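PDB 6GSZ: alpha-L-rhamnosidase from Aspergillus terreus, which probably releases terminal non-reducing alpha-L-rhamnose residues from alpha-L-rhamnosides by hydrolysis, as a calcium-binding glycoside hydrolase. Local coordinates for residues Met171-Gln176 and Tyr180-Asn185; Gly228-Leu233 and Phe296-Leu301; Phe455-Asp460 and Arg492-Asp497. All blocks are in the same frame, centred on the assembly; numbering follows the deposited sequence.

Contact 1: Met171-Gln176 and Tyr180-Asn185; sequences MAPGWQ and YRHEYN. With NAG (2-acetamido-2-deoxy-beta-D-glucopyranose), chain B.
With CG beside its own backbone N and a sharp bend at the next bond (chi2 87°), Gln176 swings its amide back over Glu183 of the following strand. Glu183 starts in the same way (chi1 -75°) but then runs straight, which lays its carboxylate against that amide; the two planes are stacked, only 9° apart. Both ends of the amide are used. Its OE1 accepts from Glu183 N at 2.9 Å, a nearly straight bond whose donor stands above the carbonyl plane. NE2 gives a hydrogen to Pro173 O, also at 2.9 Å, with the oxygen close to the amide plane. These two bonds fix the amide's rotation and tie the loop both to itself and to the strand. Arg181 lies on the same side as the carboxylate: CG of Gln176 sits over one face of its guanidinium, 3.3 Å from NH2, while NH1 makes an in-plane salt bridge of 2.7 Å to Glu183 OE2 on the anti lone pair. Further along, CB of Pro173, which follows a cis peptide bond, packs 3.4 Å from Glu183 O. One water donates to Pro173 O and to Glu183 OE1 and accepts from Asn185 ND2, bridging loop and strand. Asn185 OD1 is bonded to Tyr157 OH. The turn thus folds the loop after strand 164-165 back, roughly antiparallel, along strand 182-188. That strand lies between strand 144-154, where His182 NE2 bonds to Ala153 O, and strand 301-302, while Tyr180 rests on Ser500 and Glu501 of helix 488-503.

Contact 2: Gly228-Leu233 and Phe296-Leu301; sequences GLLSLL and FPKERL
Lys298 meets Leu230 of strand 228-237 with the aliphatic part of its side chain. It opens a short 3-10 turn, just after Phe296, whose ring rests on Val116 and Leu154, and its chain, extended as far as CE, comes back toward the strand, so that CE lies 4.3 Å from Leu230 CD1. The last bond of this chain is bent (chi4 71°), and the ammonium it carries is bonded to Ala114 O. Glu299 and Arg300 complete the turn, which is closed by backbone bonds from Arg300 N to Pro297 O (3.3 Å) and from Leu301 N to Lys298 O (3.2 Å). Leu301 then enters strand 301-302 and makes the closest approach of the contact: its CD1 meets Leu230 CD2 at 3.6 Å, the two side chains reaching toward each other tip to tip. Strand 144-154 flanks strand 228-237 in the same mixed sheet, and Leu301 also packs on its Thr152, while both Lys298 and Leu301 touch Trp111. With no hydrogen bond between the segments and only 115 Å² buried, the join is made of methyl and methylene groups alone. It is therefore a small apolar seam between strand 228-237, next to one edge of the sheet, and the turn leading into strand 301-302 at the other edge, in which lysine contributes its aliphatic chain and sends its charge to a carbonyl beyond.

Contact 3: Phe455-Asp460 and Arg492-Asp497; sequences FSIPTD and RAWLKD. With BGC (beta-D-glucopyranose), chain C; EDO (1,2-ethanediol), chain D.
Pro458 sits over one face of the Trp494 indole, crossing it at a slant, its CG 3.8 Å above the plane and over its centre. The nearest point is CD, which makes a CH-pi contact 3.6 Å from the centroid of the five-membered ring and 17° off its normal; the same CD lies 3.5 Å from Trp494 CD1. Ile457 comes in obliquely, with CB 4.2 Å from CD1. The indole nitrogen is bonded to Ile513 O, so a hydrogen bond from outside the two segments helps to set the ring's orientation. Trp494 leaves the helix with CG anti to the backbone N (chi1 -175°), which carries the indole out from helix 488-503 to meet the loop. The pair belongs to the six-hairpin glycosidase domain, an (alpha/alpha)6 barrel, in which helices 471-484 and 488-503 follow each other along the chain; Ile474 and Thr471 of the former also touch the indole, and Ile474 packs on Pro458. Residues 455-460 form part of the loop between helices 437-453 and 471-484. Two residues beyond Pro458, it brings Asp460 to the bound glucose: OD2 accepts a very short hydrogen bond of 2.5 Å from O1 of the sugar, while OD1 is held by Leu468 N. Asp473, His761 and Trp527 also bond to the glucose. Toward the other end of the loop, Ser456 O accepts a hydrogen bond of 2.7 Å from O1 of an ethanediol, probably from the crystallisation liquor.

In the fold
Along the chain the contacts come in series, 1, then 2, then 3. Contacts 1 and 2 have centres about 11 Å apart and share the mixed sheet of the N-terminal rhamnosidase domain, where strand 182-188 pairs with strand 301-302; His182 N probably bonds to Arg300 O at 2.8 Å. Contact 3 belongs to the six-hairpin catalytic domain, its centre about 11 Å from contact 1 and 21 Å from contact 2. Contact 1 thus stands between the other two: Arg181 NE forms a salt bridge with Asp497 OD1, and Trp175 N probably bonds to Ser456 OG, joining the beta domain to the loop that carries glucose-binding Asp460.

Contact 1: Met171-Gln176 and Tyr180-Asn185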
# COMPACT_ATOMS: atom_id res chain seq x y z
N MET A 171 11.04 -8.02 6.61
CA MET A 171 9.73 -8.68 6.73
C MET A 171 9.40 -9.50 5.48
O MET A 171 8.27 -9.53 4.98
CB MET A 171 8.62 -7.68 7.07
CG MET A 171 8.91 -6.89 8.35
SD MET A 171 9.11 -7.87 9.82
CE MET A 171 7.40 -8.26 10.17
N ALA A 172 10.40 -10.22 4.96
CA ALA A 172 10.33 -10.94 3.70
C ALA A 172 9.90 -12.38 3.94
O ALA A 172 10.40 -13.01 4.89
CB ALA A 172 11.68 -10.91 3.03
N PRO A 173 9.03 -12.98 3.11
CA PRO A 173 8.50 -12.45 1.84
C PRO A 173 7.22 -11.64 1.92
O PRO A 173 6.68 -11.27 0.87
CB PRO A 173 8.24 -13.77 1.08
CG PRO A 173 7.72 -14.70 2.16
CD PRO A 173 8.64 -14.37 3.30
N GLY A 174 6.77 -11.29 3.12
CA GLY A 174 5.54 -10.52 3.26
C GLY A 174 4.35 -11.45 3.48
O GLY A 174 4.54 -12.67 3.70
N TRP A 175 3.15 -10.89 3.47
CA TRP A 175 1.94 -11.61 3.78
C TRP A 175 1.08 -11.83 2.53
O TRP A 175 0.42 -10.88 2.05
CB TRP A 175 1.13 -10.91 4.87
CG TRP A 175 0.02 -11.76 5.41
CD1 TRP A 175 -0.24 -13.07 5.14
CD2 TRP A 175 -1.00 -11.34 6.34
NE1 TRP A 175 -1.32 -13.51 5.86
CE2 TRP A 175 -1.81 -12.47 6.60
CE3 TRP A 175 -1.28 -10.13 6.98
CZ2 TRP A 175 -2.86 -12.43 7.50
CZ3 TRP A 175 -2.34 -10.08 7.85
CH2 TRP A 175 -3.11 -11.23 8.12
N GLN A 176 1.11 -13.04 1.97
CA GLN A 176 0.23 -13.49 0.89
C GLN A 176 -0.84 -14.41 1.51
O GLN A 176 -0.64 -14.94 2.61
CB GLN A 176 1.00 -14.19 -0.23
CG GLN A 176 2.04 -13.27 -0.89
CD GLN A 176 3.39 -13.26 -0.20
OE1 GLN A 176 3.96 -14.34 0.07
NE2 GLN A 176 3.97 -12.10 0.08
N TYR A 180 -2.74 -20.31 -1.42
CA TYR A 180 -2.97 -20.11 -2.85
C TYR A 180 -1.72 -19.58 -3.56
O TYR A 180 -1.42 -20.02 -4.67
CB TYR A 180 -4.13 -19.15 -3.06
CG TYR A 180 -5.42 -19.61 -2.45
CD1 TYR A 180 -6.04 -20.75 -2.92
CD2 TYR A 180 -6.02 -18.92 -1.41
CE1 TYR A 180 -7.22 -21.19 -2.38
CE2 TYR A 180 -7.18 -19.38 -0.83
CZ TYR A 180 -7.81 -20.50 -1.35
OH TYR A 180 -8.95 -21.00 -0.81
N ARG A 181 -1.03 -18.65 -2.93
CA ARG A 181 0.06 -17.90 -3.59
C ARG A 181 1.08 -17.57 -2.51
O ARG A 181 0.70 -17.05 -1.46
CB ARG A 181 -0.50 -16.63 -4.25
CG ARG A 181 0.52 -15.84 -5.07
CD ARG A 181 -0.10 -14.62 -5.71
NE ARG A 181 -0.44 -13.63 -4.70
CZ ARG A 181 0.37 -12.66 -4.21
NH1 ARG A 181 1.53 -12.35 -4.83
NH2 ARG A 181 -0.02 -12.02 -3.10
N HIS A 182 2.33 -17.91 -2.81
CA HIS A 182 3.39 -17.72 -1.81
C HIS A 182 4.59 -17.10 -2.53
O HIS A 182 5.16 -17.72 -3.43
CB HIS A 182 3.71 -19.05 -1.15
CG HIS A 182 4.58 -19.02 0.06
ND1 HIS A 182 4.34 -19.86 1.13
CD2 HIS A 182 5.67 -18.28 0.35
CE1 HIS A 182 5.26 -19.60 2.05
NE2 HIS A 182 6.11 -18.69 1.59
N GLU A 183 4.91 -15.85 -2.17
CA GLU A 183 5.96 -15.15 -2.93
C GLU A 183 7.33 -15.66 -2.53
O GLU A 183 7.55 -16.08 -1.36
CB GLU A 183 5.94 -13.62 -2.75
CG GLU A 183 4.81 -12.97 -3.54
CD GLU A 183 4.66 -11.48 -3.33
OE1 GLU A 183 5.62 -10.83 -2.85
OE2 GLU A 183 3.59 -10.94 -3.72
N TYR A 184 8.24 -15.71 -3.50
CA TYR A 184 9.65 -15.97 -3.24
C TYR A 184 10.46 -14.84 -3.87
O TYR A 184 9.99 -14.15 -4.81
CB TYR A 184 10.16 -17.32 -3.78
CG TYR A 184 10.26 -17.32 -5.28
CD1 TYR A 184 9.17 -17.58 -6.08
CD2 TYR A 184 11.47 -17.08 -5.88
CE1 TYR A 184 9.27 -17.48 -7.47
CE2 TYR A 184 11.59 -16.99 -7.26
CZ TYR A 184 10.49 -17.21 -8.05
OH TYR A 184 10.66 -17.12 -9.41
N ASN A 185 11.64 -14.58 -3.35
CA ASN A 185 12.49 -13.48 -3.74
C ASN A 185 13.73 -13.94 -4.49
O ASN A 185 14.21 -15.05 -4.27
CB ASN A 185 12.84 -12.57 -2.58
CG ASN A 185 11.59 -12.13 -1.84
OD1 ASN A 185 11.44 -12.37 -0.62
ND2 ASN A 185 10.66 -11.54 -2.56
C1 NAG B . -11.88 -23.29 1.78
C2 NAG B . -10.52 -23.60 2.43
C3 NAG B . -10.66 -24.70 3.46
C4 NAG B . -11.70 -24.37 4.49
C5 NAG B . -13.01 -24.05 3.77
C6 NAG B . -14.05 -23.55 4.76
C7 NAG B . -8.34 -23.36 1.32
C8 NAG B . -7.46 -23.88 0.21
N2 NAG B . -9.54 -23.98 1.45
O3 NAG B . -9.40 -24.88 4.09
O4 NAG B . -11.85 -25.53 5.31
O5 NAG B . -12.76 -22.96 2.85
O6 NAG B . -13.50 -22.48 5.59
O7 NAG B . -8.00 -22.41 2.05
O HOH W 1 7.95 -11.02 -1.52

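Contact 2: Gly228-Leu233 and Phe296-Leu301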
# COMPACT_ATOMS: atom_id res chain seq x y z
N GLY A 228 9.93 -22.96 8.37
CA GLY A 228 10.51 -23.62 7.23
C GLY A 228 11.25 -22.68 6.30
O GLY A 228 10.91 -21.50 6.22
N LEU A 229 12.22 -23.23 5.57
CA LEU A 229 13.06 -22.45 4.64
C LEU A 229 13.07 -23.19 3.29
O LEU A 229 13.28 -24.39 3.22
CB LEU A 229 14.50 -22.43 5.17
CG LEU A 229 15.55 -21.84 4.24
CD1 LEU A 229 15.28 -20.37 3.96
CD2 LEU A 229 16.94 -22.06 4.77
N LEU A 230 12.88 -22.43 2.20
CA LEU A 230 13.15 -22.94 0.85
C LEU A 230 14.19 -22.02 0.21
O LEU A 230 13.96 -20.80 0.13
CB LEU A 230 11.85 -22.91 0.03
CG LEU A 230 11.99 -23.38 -1.44
CD1 LEU A 230 12.39 -24.86 -1.50
CD2 LEU A 230 10.71 -23.12 -2.21
N SER A 231 15.26 -22.60 -0.34
CA SER A 231 16.39 -21.81 -0.85
C SER A 231 17.03 -22.55 -2.02
O SER A 231 17.26 -23.75 -1.91
CB SER A 231 17.38 -21.55 0.28
OG SER A 231 18.48 -20.73 -0.11
N LEU A 232 17.39 -21.84 -3.08
CA LEU A 232 18.23 -22.39 -4.12
C LEU A 232 19.25 -21.32 -4.51
O LEU A 232 18.85 -20.22 -4.95
CB LEU A 232 17.40 -22.80 -5.34
CG LEU A 232 18.21 -23.43 -6.48
CD1 LEU A 232 18.81 -24.76 -6.02
CD2 LEU A 232 17.35 -23.55 -7.76
N LEU A 233 20.53 -21.64 -4.39
CA LEU A 233 21.63 -20.83 -4.89
C LEU A 233 22.09 -21.42 -6.22
O LEU A 233 22.32 -22.62 -6.32
CB LEU A 233 22.79 -20.84 -3.89
CG LEU A 233 23.97 -19.95 -4.28
CD1 LEU A 233 23.63 -18.50 -4.05
CD2 LEU A 233 25.21 -20.33 -3.49
N PHE A 296 5.49 -29.63 0.72
CA PHE A 296 5.09 -28.27 0.27
C PHE A 296 4.85 -28.25 -1.23
O PHE A 296 5.72 -28.67 -2.00
CB PHE A 296 6.19 -27.26 0.61
CG PHE A 296 5.82 -25.86 0.23
CD1 PHE A 296 5.10 -25.09 1.11
CD2 PHE A 296 6.25 -25.30 -0.97
CE1 PHE A 296 4.78 -23.78 0.82
CE2 PHE A 296 5.91 -24.00 -1.27
CZ PHE A 296 5.18 -23.25 -0.38
N PRO A 297 3.68 -27.75 -1.69
CA PRO A 297 3.44 -27.68 -3.13
C PRO A 297 4.03 -26.45 -3.81
O PRO A 297 3.53 -25.32 -3.61
CB PRO A 297 1.91 -27.70 -3.21
CG PRO A 297 1.43 -27.13 -1.92
CD PRO A 297 2.51 -27.37 -0.89
N LYS A 298 5.07 -26.67 -4.62
CA LYS A 298 5.81 -25.57 -5.31
C LYS A 298 4.95 -24.86 -6.36
O LYS A 298 5.40 -23.85 -6.88
CB LYS A 298 7.09 -26.12 -5.97
CG LYS A 298 8.18 -26.51 -4.99
CD LYS A 298 9.48 -26.80 -5.68
CE LYS A 298 10.61 -27.12 -4.74
NZ LYS A 298 10.41 -28.44 -4.11
N GLU A 299 3.73 -25.36 -6.61
CA GLU A 299 2.81 -24.72 -7.57
C GLU A 299 2.33 -23.36 -7.04
O GLU A 299 1.90 -22.54 -7.84
CB GLU A 299 1.62 -25.63 -7.89
CG GLU A 299 2.02 -26.83 -8.74
CD GLU A 299 2.66 -28.01 -8.00
OE1 GLU A 299 2.67 -28.02 -6.71
OE2 GLU A 299 3.15 -28.92 -8.72
N ARG A 300 2.40 -23.12 -5.72
CA ARG A 300 1.92 -21.84 -5.18
C ARG A 300 2.98 -20.74 -5.28
O ARG A 300 2.65 -19.57 -5.01
CB ARG A 300 1.47 -21.95 -3.72
CG ARG A 300 1.01 -23.33 -3.27
CD ARG A 300 1.11 -23.44 -1.76
NE ARG A 300 0.01 -24.22 -1.20
CZ ARG A 300 -0.04 -24.69 0.03
NH1 ARG A 300 0.91 -24.36 0.90
NH2 ARG A 300 -1.01 -25.50 0.42
N LEU A 301 4.22 -21.10 -5.63
CA LEU A 301 5.29 -20.11 -5.59
C LEU A 301 5.13 -19.08 -6.72
O LEU A 301 4.87 -19.47 -7.86
CB LEU A 301 6.66 -20.80 -5.64
CG LEU A 301 6.99 -21.63 -4.40
CD1 LEU A 301 8.15 -22.55 -4.68
CD2 LEU A 301 7.24 -20.76 -3.19

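Contact 3: Phe455-Asp460 and Arg492-Asp497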
# COMPACT_ATOMS: atom_id res chain seq x y z
N PHE A 455 2.05 -2.04 4.00
CA PHE A 455 3.11 -2.87 4.63
C PHE A 455 2.87 -4.31 4.19
O PHE A 455 2.24 -5.06 4.96
CB PHE A 455 3.04 -2.74 6.14
CG PHE A 455 4.28 -3.13 6.91
CD1 PHE A 455 4.61 -4.47 7.13
CD2 PHE A 455 5.14 -2.17 7.41
CE1 PHE A 455 5.74 -4.82 7.82
CE2 PHE A 455 6.28 -2.53 8.11
CZ PHE A 455 6.58 -3.85 8.31
N SER A 456 3.27 -4.64 2.95
CA SER A 456 3.03 -5.94 2.21
C SER A 456 1.58 -5.98 1.66
O SER A 456 1.40 -6.28 0.50
CB SER A 456 3.43 -7.21 3.03
OG SER A 456 3.36 -8.32 2.21
N ILE A 457 0.61 -5.73 2.55
CA ILE A 457 -0.83 -5.65 2.25
C ILE A 457 -1.33 -4.29 2.75
O ILE A 457 -0.67 -3.64 3.57
CB ILE A 457 -1.59 -6.81 2.92
CG1 ILE A 457 -1.51 -6.72 4.45
CG2 ILE A 457 -1.12 -8.15 2.41
CD1 ILE A 457 -2.61 -7.46 5.17
N PRO A 458 -2.48 -3.79 2.26
CA PRO A 458 -3.04 -2.54 2.75
C PRO A 458 -3.79 -2.81 4.05
O PRO A 458 -4.88 -3.37 4.06
CB PRO A 458 -3.97 -2.11 1.61
CG PRO A 458 -4.40 -3.43 0.96
CD PRO A 458 -3.29 -4.42 1.23
N THR A 459 -3.16 -2.38 5.13
CA THR A 459 -3.66 -2.67 6.47
C THR A 459 -4.61 -1.58 6.98
O THR A 459 -4.50 -0.42 6.58
CB THR A 459 -2.55 -2.86 7.51
OG1 THR A 459 -1.72 -1.71 7.59
CG2 THR A 459 -1.65 -4.04 7.23
N ASP A 460 -5.55 -1.97 7.85
CA ASP A 460 -6.35 -1.02 8.54
C ASP A 460 -5.52 -0.15 9.48
O ASP A 460 -5.72 1.06 9.59
CB ASP A 460 -7.48 -1.67 9.35
CG ASP A 460 -7.05 -2.65 10.44
OD1 ASP A 460 -6.08 -3.42 10.24
OD2 ASP A 460 -7.73 -2.61 11.50
N ARG A 492 -1.91 -5.13 -7.49
CA ARG A 492 -2.09 -6.26 -8.35
C ARG A 492 -2.03 -7.58 -7.56
O ARG A 492 -2.85 -8.51 -7.75
CB ARG A 492 -1.06 -6.27 -9.48
CG ARG A 492 -1.33 -7.31 -10.56
CD ARG A 492 -0.26 -7.36 -11.64
NE ARG A 492 -0.79 -8.12 -12.78
CZ ARG A 492 -0.21 -8.10 -13.98
NH1 ARG A 492 1.01 -7.57 -14.12
NH2 ARG A 492 -0.88 -8.56 -15.05
N ALA A 493 -0.98 -7.68 -6.72
CA ALA A 493 -0.75 -8.87 -5.91
C ALA A 493 -1.91 -9.08 -4.92
O ALA A 493 -2.45 -10.21 -4.78
CB ALA A 493 0.60 -8.75 -5.22
N TRP A 494 -2.29 -8.01 -4.23
CA TRP A 494 -3.36 -8.10 -3.24
C TRP A 494 -4.65 -8.61 -3.88
O TRP A 494 -5.39 -9.44 -3.32
CB TRP A 494 -3.53 -6.78 -2.51
CG TRP A 494 -4.51 -6.82 -1.40
CD1 TRP A 494 -4.35 -7.42 -0.18
CD2 TRP A 494 -5.84 -6.28 -1.38
NE1 TRP A 494 -5.48 -7.26 0.58
CE2 TRP A 494 -6.43 -6.59 -0.13
CE3 TRP A 494 -6.61 -5.59 -2.32
CZ2 TRP A 494 -7.73 -6.22 0.22
CZ3 TRP A 494 -7.90 -5.24 -1.99
CH2 TRP A 494 -8.46 -5.56 -0.75
N LEU A 495 -4.98 -8.06 -5.07
CA LEU A 495 -6.21 -8.42 -5.73
C LEU A 495 -6.21 -9.85 -6.28
O LEU A 495 -7.30 -10.45 -6.37
CB LEU A 495 -6.55 -7.40 -6.82
CG LEU A 495 -7.06 -6.04 -6.28
CD1 LEU A 495 -6.98 -4.98 -7.35
CD2 LEU A 495 -8.48 -6.18 -5.76
N LYS A 496 -5.02 -10.41 -6.59
CA LYS A 496 -4.95 -11.84 -6.90
C LYS A 496 -5.43 -12.69 -5.70
O LYS A 496 -6.19 -13.64 -5.84
CB LYS A 496 -3.51 -12.23 -7.27
CG LYS A 496 -3.10 -11.70 -8.63
CD LYS A 496 -1.65 -12.04 -8.95
CE LYS A 496 -1.29 -11.61 -10.35
NZ LYS A 496 0.15 -11.83 -10.61
N ASP A 497 -4.96 -12.29 -4.52
CA ASP A 497 -5.34 -13.01 -3.29
C ASP A 497 -6.82 -12.80 -3.01
O ASP A 497 -7.54 -13.74 -2.62
CB ASP A 497 -4.45 -12.61 -2.11
CG ASP A 497 -3.03 -13.14 -2.24
OD1 ASP A 497 -2.78 -13.98 -3.16
OD2 ASP A 497 -2.19 -12.70 -1.40
C2 BGC C . -11.36 -1.48 9.97
C3 BGC C . -12.81 -1.52 9.56
C4 BGC C . -13.66 -2.62 10.15
C5 BGC C . -13.39 -2.58 11.58
C6 BGC C . -14.29 -3.64 12.17
C1 BGC C . -11.24 -1.62 11.48
O1 BGC C . -9.89 -1.45 11.84
O2 BGC C . -10.85 -0.18 9.85
O3 BGC C . -12.84 -1.81 8.27
O4 BGC C . -15.08 -2.57 9.88
O5 BGC C . -11.99 -2.74 11.96
O6 BGC C . -13.97 -3.76 13.56
C1 EDO D . 3.18 -6.48 -2.80
O1 EDO D . 3.33 -6.71 -1.35
C2 EDO D . 4.41 -5.87 -3.47
O2 EDO D . 4.38 -4.38 -3.55